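Local coordinates for FAD dependent oxidoreductase domain-containing protein (Deinococcus radiodurans R1, PDB 3C4N) that probably acts as an FAD-dependent oxidoreductase, its exact reaction being unknown, and is seen here with ADP bound, at residues 81-86 with 378-383; 253-258 with 286-291. One frame throughout, in Å; residues are numbered along the deposited sequence.

How the interactions relate
Interactions 1 and 2 lie about 13 Å apart, centre to centre, and both reach the same mixed sheet of this FAD-dependent oxidoreductase fold, the one that includes strands 85-86, 251-260 and 284-288. Along the chain the order is 81-86, 253-258, 286-291 and 378-383, which nests interaction 2 inside the long loop that interaction 1 closes. The two meet directly: the CG of P83 packs on the CG2 of V288, and the ring of F257 reaches the backbone of L81. The side chain of A82 lies about 7 Å from the bound ADP and that of F257 about 10 Å, while helix 379-398 packs against the segment that follows the ADP-binding residues A78 and T79.

Interaction 1: residues 81-86 with 378-383; sequences LAPGVW and LADTLG
D380 and T381, in the first turn of helix 379-398, meet the backbone of G84 and V85 and the indole of W86, so that the start of the C-terminal helix in this Rossmann-type flavoprotein fold packs against the short strand 85-86 and the loop before it. The carboxylate of D380 points at the loop: its CG is anti to its own carbonyl carbon (chi1 -63°), and OD1 lies 3.2 Å from the CA of G84. Glycine suits this turn because its positive phi is readily adopted. A82 and P83 border the same carboxylate with apolar atoms, the CB of A82 being 3.9 Å from OD1 of D380, while the side chain of P83 crosses that of D380 at about a right angle. R46 of helix 46-58 forms a salt bridge with OD1.

Further along, W86 and T381 also cross at about a right angle. The methyl CG2 of T381 sits over one face of the indole, 3.9 Å from the centroid of its five-membered ring and 21° off the normal, a CH-pi contact. The first torsion of W86 (chi1 -170°) places CG beside the carbonyl carbon, and CD1 of the ring lies 3.5 Å from O of D380. NE1 donates to the carbonyl of A99 in helix 96-107, which gives the buried N-H a partner. A threonine fits here because its two branches do different work: CG2 meets the ring while OG1 faces a water and takes part in a weak bond with the N of T87.

That water lies 2.9 Å from the O of V85 and 3.1 Å from OG1 of T381; a second water lies within reach of the O of V85 and 3.2 Å from OD2 of D380.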
ATOM      1  N   LEU A  81     -18.398  -4.720  -5.074  1.00 15.58           N
ATOM      2  CA  LEU A  81     -19.843  -4.762  -5.367  1.00 12.46           C
ATOM      3  C   LEU A  81     -20.607  -5.848  -4.605  1.00 17.41           C
ATOM      4  O   LEU A  81     -21.838  -5.853  -4.587  1.00 17.13           O
ATOM      5  CB  LEU A  81     -20.081  -4.976  -6.871  1.00 14.51           C
ATOM      6  CG  LEU A  81     -19.495  -3.956  -7.876  1.00 19.08           C
ATOM      7  CD1 LEU A  81     -19.842  -4.355  -9.323  1.00 17.97           C
ATOM      8  CD2 LEU A  81     -20.034  -2.581  -7.562  1.00 15.52           C
ATOM      9  N   ALA A  82     -19.887  -6.781  -3.995  1.00 15.68           N
ATOM     10  CA  ALA A  82     -20.539  -7.851  -3.253  1.00 19.67           C
ATOM     11  C   ALA A  82     -21.481  -7.234  -2.213  1.00 16.95           C
ATOM     12  O   ALA A  82     -21.122  -6.273  -1.544  1.00 24.10           O
ATOM     13  CB  ALA A  82     -19.482  -8.735  -2.568  1.00 18.14           C
ATOM     14  N   PRO A  83     -22.699  -7.774  -2.072  1.00 15.79           N
ATOM     15  CA  PRO A  83     -23.632  -7.219  -1.094  1.00 12.07           C
ATOM     16  C   PRO A  83     -23.248  -7.408   0.365  1.00 15.07           C
ATOM     17  O   PRO A  83     -23.797  -6.743   1.240  1.00 18.03           O
ATOM     18  CB  PRO A  83     -24.955  -7.891  -1.456  1.00  7.43           C
ATOM     19  CG  PRO A  83     -24.538  -9.175  -2.062  1.00  6.30           C
ATOM     20  CD  PRO A  83     -23.372  -8.769  -2.923  1.00 15.93           C
ATOM     21  N   GLY A  84     -22.305  -8.301   0.638  1.00 19.83           N
ATOM     22  CA  GLY A  84     -21.903  -8.535   2.023  1.00 17.65           C
ATOM     23  C   GLY A  84     -23.033  -9.010   2.934  1.00 19.41           C
ATOM     24  O   GLY A  84     -23.302  -8.419   3.983  1.00 20.05           O
ATOM     25  N   VAL A  85     -23.703 -10.087   2.538  1.00 16.30           N
ATOM     26  CA  VAL A  85     -24.790 -10.630   3.339  1.00 15.15           C
ATOM     27  C   VAL A  85     -24.417 -11.966   3.971  1.00 11.13           C
ATOM     28  O   VAL A  85     -24.174 -12.939   3.266  1.00 12.51           O
ATOM     29  CB  VAL A  85     -26.055 -10.886   2.502  1.00  9.63           C
ATOM     30  CG1 VAL A  85     -27.145 -11.459   3.388  1.00  9.79           C
ATOM     31  CG2 VAL A  85     -26.522  -9.601   1.852  1.00 17.32           C
ATOM     32  N   TRP A  86     -24.358 -12.014   5.295  1.00 15.61           N
ATOM     33  CA  TRP A  86     -24.056 -13.268   5.959  1.00 10.39           C
ATOM     34  C   TRP A  86     -25.401 -13.832   6.377  1.00 16.71           C
ATOM     35  O   TRP A  86     -26.130 -13.215   7.164  1.00 12.54           O
ATOM     36  CB  TRP A  86     -23.206 -13.065   7.205  1.00  7.14           C
ATOM     37  CG  TRP A  86     -22.693 -14.363   7.770  1.00  7.31           C
ATOM     38  CD1 TRP A  86     -21.454 -14.898   7.587  1.00 13.97           C
ATOM     39  CD2 TRP A  86     -23.415 -15.302   8.588  1.00  4.48           C
ATOM     40  NE1 TRP A  86     -21.356 -16.108   8.237  1.00 12.26           N
ATOM     41  CE2 TRP A  86     -22.547 -16.377   8.857  1.00  6.53           C
ATOM     42  CE3 TRP A  86     -24.709 -15.337   9.115  1.00 12.32           C
ATOM     43  CZ2 TRP A  86     -22.934 -17.480   9.637  1.00 14.48           C
ATOM     44  CZ3 TRP A  86     -25.095 -16.437   9.891  1.00 16.96           C
ATOM     45  CH2 TRP A  86     -24.209 -17.490  10.141  1.00 11.94           C
ATOM     46  N   LEU A 378     -20.937 -17.327  -2.562  1.00 13.88           N
ATOM     47  CA  LEU A 378     -21.227 -17.512  -1.138  1.00 21.34           C
ATOM     48  C   LEU A 378     -20.133 -16.910  -0.253  1.00 18.91           C
ATOM     49  O   LEU A 378     -20.163 -17.055   0.973  1.00 16.46           O
ATOM     50  CB  LEU A 378     -21.414 -18.999  -0.797  1.00 16.75           C
ATOM     51  CG  LEU A 378     -22.617 -19.721  -1.434  1.00 17.53           C
ATOM     52  CD1 LEU A 378     -22.552 -21.187  -1.087  1.00 14.72           C
ATOM     53  CD2 LEU A 378     -23.928 -19.131  -0.962  1.00 19.78           C
ATOM     54  N   ALA A 379     -19.201 -16.195  -0.873  1.00  8.49           N
ATOM     55  CA  ALA A 379     -18.099 -15.596  -0.132  1.00 14.60           C
ATOM     56  C   ALA A 379     -18.511 -14.746   1.076  1.00 15.76           C
ATOM     57  O   ALA A 379     -17.754 -14.638   2.040  1.00 11.38           O
ATOM     58  CB  ALA A 379     -17.218 -14.782  -1.067  1.00 16.14           C
ATOM     59  N   ASP A 380     -19.691 -14.141   1.043  1.00  7.36           N
ATOM     60  CA  ASP A 380     -20.100 -13.335   2.182  1.00 16.09           C
ATOM     61  C   ASP A 380     -20.337 -14.196   3.434  1.00 15.40           C
ATOM     62  O   ASP A 380     -20.142 -13.730   4.558  1.00  9.31           O
ATOM     63  CB  ASP A 380     -21.350 -12.498   1.838  1.00 16.09           C
ATOM     64  CG  ASP A 380     -21.089 -11.477   0.703  1.00 26.86           C
ATOM     65  OD1 ASP A 380     -20.033 -10.786   0.735  1.00 12.86           O
ATOM     66  OD2 ASP A 380     -21.947 -11.362  -0.209  1.00 21.79           O
ATOM     67  N   THR A 381     -20.728 -15.455   3.252  1.00 17.96           N
ATOM     68  CA  THR A 381     -20.971 -16.322   4.406  1.00 19.81           C
ATOM     69  C   THR A 381     -19.810 -17.256   4.745  1.00 15.58           C
ATOM     70  O   THR A 381     -19.651 -17.656   5.897  1.00 15.15           O
ATOM     71  CB  THR A 381     -22.228 -17.198   4.191  1.00 13.61           C
ATOM     72  OG1 THR A 381     -23.366 -16.357   3.961  1.00 18.63           O
ATOM     73  CG2 THR A 381     -22.493 -18.075   5.419  1.00  6.06           C
ATOM     74  N   LEU A 382     -18.995 -17.577   3.745  1.00 17.16           N
ATOM     75  CA  LEU A 382     -17.894 -18.519   3.919  1.00 17.20           C
ATOM     76  C   LEU A 382     -16.497 -18.059   3.467  1.00 15.27           C
ATOM     77  O   LEU A 382     -15.543 -18.830   3.567  1.00 18.63           O
ATOM     78  CB  LEU A 382     -18.248 -19.797   3.154  1.00 16.42           C
ATOM     79  CG  LEU A 382     -19.645 -20.392   3.383  1.00 15.85           C
ATOM     80  CD1 LEU A 382     -19.975 -21.404   2.294  1.00 10.40           C
ATOM     81  CD2 LEU A 382     -19.710 -21.027   4.746  1.00 14.24           C
ATOM     82  N   GLY A 383     -16.370 -16.827   2.974  1.00 13.06           N
ATOM     83  CA  GLY A 383     -15.086 -16.335   2.475  1.00  7.73           C
ATOM     84  C   GLY A 383     -13.867 -16.353   3.390  1.00  7.17           C
ATOM     85  O   GLY A 383     -12.847 -16.936   3.040  1.00  5.80           O
TER
HETATM   86  O   HOH W   1     -23.795 -14.948   1.262  1.00 15.13           O
HETATM   87  O   HOH W   2     -24.997 -12.414   0.128  1.00 32.75           O

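Interaction 2: residues 253-258 with 286-291; sequences AYRQFP and TLVPAI
R255 reaches across to P289 and holds its carbonyl oxygen side-on with two nitrogens, NE and NH2, each 2.8 Å from O of P289. Neither bond is straight, both N-H...O angles being 131°, and the oxygen stands 22° out of the guanidinium plane. The chain bends at chi3 (-112°), and the guanidinium lies between two aliphatic groups: V288 CG1 is 3.7 Å above its centre, and I291 CG1 is over the opposite face. Arginine suits this partly exposed side, which it shares with I291, since its flat end can bond at the edge while branched residues pack on both faces. Beyond it, the CB of A253 touches CG2 of I291 at 3.6 Å.

Side-chain contact is sparser at the P258 end, where CG of P258 is 4.1 Å from CB of L287. The backbones come nearer there, and N of L287 donates to O of P258 at 2.9 Å. Neither P258 nor P289 has an N-H to give, which probably keeps the ladder short here.

The two antiparallel strands, 251-260 and 284-288, are flanked by strand 347-352 beside the former and strand 276-281 beside the latter, with helix 315-324 packing on P258, L287 and P289.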
ATOM      1  N   ALA A 253     -18.992 -16.082 -13.910  1.00 20.00           N
ATOM      2  CA  ALA A 253     -20.269 -15.501 -14.279  1.00 17.50           C
ATOM      3  C   ALA A 253     -20.231 -13.991 -14.062  1.00 21.04           C
ATOM      4  O   ALA A 253     -19.646 -13.500 -13.094  1.00 25.72           O
ATOM      5  CB  ALA A 253     -21.390 -16.122 -13.464  1.00 16.88           C
ATOM      6  N   TYR A 254     -20.834 -13.253 -14.987  1.00 17.20           N
ATOM      7  CA  TYR A 254     -20.889 -11.811 -14.859  1.00 16.94           C
ATOM      8  C   TYR A 254     -22.224 -11.459 -14.257  1.00 20.35           C
ATOM      9  O   TYR A 254     -23.283 -11.787 -14.801  1.00 11.25           O
ATOM     10  CB  TYR A 254     -20.768 -11.116 -16.200  1.00 21.60           C
ATOM     11  CG  TYR A 254     -20.747  -9.611 -16.084  1.00 24.38           C
ATOM     12  CD1 TYR A 254     -19.685  -8.954 -15.469  1.00 27.85           C
ATOM     13  CD2 TYR A 254     -21.760  -8.839 -16.638  1.00 25.57           C
ATOM     14  CE1 TYR A 254     -19.627  -7.565 -15.423  1.00 27.39           C
ATOM     15  CE2 TYR A 254     -21.710  -7.452 -16.596  1.00 22.42           C
ATOM     16  CZ  TYR A 254     -20.644  -6.822 -15.997  1.00 25.92           C
ATOM     17  OH  TYR A 254     -20.563  -5.454 -16.033  1.00 24.36           O
ATOM     18  N   ARG A 255     -22.162 -10.770 -13.128  1.00 26.38           N
ATOM     19  CA  ARG A 255     -23.356 -10.377 -12.412  1.00 22.00           C
ATOM     20  C   ARG A 255     -23.383  -8.874 -12.241  1.00 23.59           C
ATOM     21  O   ARG A 255     -22.385  -8.256 -11.877  1.00 20.08           O
ATOM     22  CB  ARG A 255     -23.374 -11.062 -11.057  1.00 21.06           C
ATOM     23  CG  ARG A 255     -24.531 -10.683 -10.177  1.00 25.90           C
ATOM     24  CD  ARG A 255     -24.257 -11.180  -8.770  1.00 26.24           C
ATOM     25  NE  ARG A 255     -25.158 -12.249  -8.377  1.00 20.00           N
ATOM     26  CZ  ARG A 255     -24.969 -13.023  -7.317  1.00 20.06           C
ATOM     27  NH1 ARG A 255     -23.901 -12.848  -6.550  1.00 14.65           N
ATOM     28  NH2 ARG A 255     -25.859 -13.958  -7.019  1.00 13.10           N
ATOM     29  N   GLN A 256     -24.545  -8.298 -12.508  1.00 19.91           N
ATOM     30  CA  GLN A 256     -24.735  -6.866 -12.397  1.00 26.89           C
ATOM     31  C   GLN A 256     -25.438  -6.563 -11.078  1.00 26.54           C
ATOM     32  O   GLN A 256     -26.123  -7.422 -10.529  1.00 21.24           O
ATOM     33  CB  GLN A 256     -25.579  -6.380 -13.576  1.00 31.59           C
ATOM     34  CG  GLN A 256     -25.027  -6.803 -14.926  1.00 30.70           C
ATOM     35  CD  GLN A 256     -25.899  -6.354 -16.080  1.00 34.90           C
ATOM     36  OE1 GLN A 256     -27.030  -6.832 -16.252  1.00 33.46           O
ATOM     37  NE2 GLN A 256     -25.380  -5.426 -16.880  1.00 27.07           N
ATOM     38  N   PHE A 257     -25.267  -5.347 -10.566  1.00 24.39           N
ATOM     39  CA  PHE A 257     -25.900  -4.976  -9.307  1.00 24.01           C
ATOM     40  C   PHE A 257     -26.679  -3.668  -9.414  1.00 28.59           C
ATOM     41  O   PHE A 257     -26.402  -2.701  -8.689  1.00 29.30           O
ATOM     42  CB  PHE A 257     -24.849  -4.860  -8.196  1.00 22.22           C
ATOM     43  CG  PHE A 257     -23.969  -6.072  -8.061  1.00 17.36           C
ATOM     44  CD1 PHE A 257     -22.900  -6.273  -8.932  1.00 20.36           C
ATOM     45  CD2 PHE A 257     -24.190  -7.002  -7.050  1.00 12.91           C
ATOM     46  CE1 PHE A 257     -22.060  -7.379  -8.794  1.00 15.67           C
ATOM     47  CE2 PHE A 257     -23.358  -8.112  -6.902  1.00 12.84           C
ATOM     48  CZ  PHE A 257     -22.287  -8.300  -7.775  1.00 14.98           C
ATOM     49  N   PRO A 258     -27.675  -3.617 -10.312  1.00 26.27           N
ATOM     50  CA  PRO A 258     -28.458  -2.384 -10.453  1.00 20.25           C
ATOM     51  C   PRO A 258     -29.083  -1.937  -9.133  1.00 24.99           C
ATOM     52  O   PRO A 258     -29.450  -2.764  -8.295  1.00 26.04           O
ATOM     53  CB  PRO A 258     -29.495  -2.750 -11.517  1.00 18.87           C
ATOM     54  CG  PRO A 258     -29.633  -4.232 -11.382  1.00 20.02           C
ATOM     55  CD  PRO A 258     -28.221  -4.696 -11.153  1.00 18.07           C
ATOM     56  N   THR A 286     -29.963  -2.575  -3.192  1.00 23.47           N
ATOM     57  CA  THR A 286     -29.066  -2.984  -4.253  1.00 16.85           C
ATOM     58  C   THR A 286     -29.634  -4.313  -4.707  1.00 19.94           C
ATOM     59  O   THR A 286     -29.868  -5.198  -3.889  1.00 20.64           O
ATOM     60  CB  THR A 286     -27.643  -3.176  -3.736  1.00 15.57           C
ATOM     61  OG1 THR A 286     -27.104  -1.904  -3.361  1.00 23.03           O
ATOM     62  CG2 THR A 286     -26.763  -3.786  -4.812  1.00 25.60           C
ATOM     63  N   LEU A 287     -29.871  -4.451  -6.005  1.00 19.82           N
ATOM     64  CA  LEU A 287     -30.444  -5.680  -6.540  1.00 20.93           C
ATOM     65  C   LEU A 287     -29.332  -6.686  -6.857  1.00 19.98           C
ATOM     66  O   LEU A 287     -28.424  -6.385  -7.626  1.00 30.81           O
ATOM     67  CB  LEU A 287     -31.283  -5.330  -7.786  1.00 18.34           C
ATOM     68  CG  LEU A 287     -32.224  -6.362  -8.396  1.00 18.44           C
ATOM     69  CD1 LEU A 287     -33.315  -5.693  -9.218  1.00 17.37           C
ATOM     70  CD2 LEU A 287     -31.401  -7.303  -9.248  1.00 24.84           C
ATOM     71  N   VAL A 288     -29.394  -7.869  -6.240  1.00 16.08           N
ATOM     72  CA  VAL A 288     -28.392  -8.927  -6.448  1.00 14.94           C
ATOM     73  C   VAL A 288     -29.023 -10.098  -7.217  1.00 21.42           C
ATOM     74  O   VAL A 288     -29.603 -11.015  -6.629  1.00 18.30           O
ATOM     75  CB  VAL A 288     -27.824  -9.439  -5.086  1.00 13.84           C
ATOM     76  CG1 VAL A 288     -26.680 -10.427  -5.317  1.00  7.81           C
ATOM     77  CG2 VAL A 288     -27.338  -8.271  -4.256  1.00  4.34           C
ATOM     78  N   PRO A 289     -28.902 -10.080  -8.554  1.00 25.24           N
ATOM     79  CA  PRO A 289     -29.472 -11.132  -9.400  1.00 27.59           C
ATOM     80  C   PRO A 289     -28.987 -12.533  -9.056  1.00 29.60           C
ATOM     81  O   PRO A 289     -27.942 -12.720  -8.429  1.00 30.89           O
ATOM     82  CB  PRO A 289     -29.055 -10.719 -10.817  1.00 20.12           C
ATOM     83  CG  PRO A 289     -28.854  -9.243 -10.707  1.00 27.99           C
ATOM     84  CD  PRO A 289     -28.150  -9.118  -9.371  1.00 26.53           C
ATOM     85  N   ALA A 290     -29.768 -13.521  -9.468  1.00 28.22           N
ATOM     86  CA  ALA A 290     -29.404 -14.897  -9.229  1.00 22.57           C
ATOM     87  C   ALA A 290     -28.515 -15.304 -10.400  1.00 22.30           C
ATOM     88  O   ALA A 290     -28.579 -14.708 -11.478  1.00 17.75           O
ATOM     89  CB  ALA A 290     -30.650 -15.762  -9.182  1.00 20.08           C
ATOM     90  N   ILE A 291     -27.659 -16.292 -10.169  1.00 24.81           N
ATOM     91  CA  ILE A 291     -26.785 -16.799 -11.215  1.00 28.13           C
ATOM     92  C   ILE A 291     -27.385 -18.146 -11.593  1.00 29.28           C
ATOM     93  O   ILE A 291     -27.332 -19.101 -10.815  1.00 31.44           O
ATOM     94  CB  ILE A 291     -25.338 -17.015 -10.715  1.00 28.71           C
ATOM     95  CG1 ILE A 291     -24.832 -15.757 -10.003  1.00 32.81           C
ATOM     96  CG2 ILE A 291     -24.418 -17.350 -11.899  1.00 26.71           C
ATOM     97  CD1 ILE A 291     -24.799 -14.512 -10.865  1.00 34.01           C
TER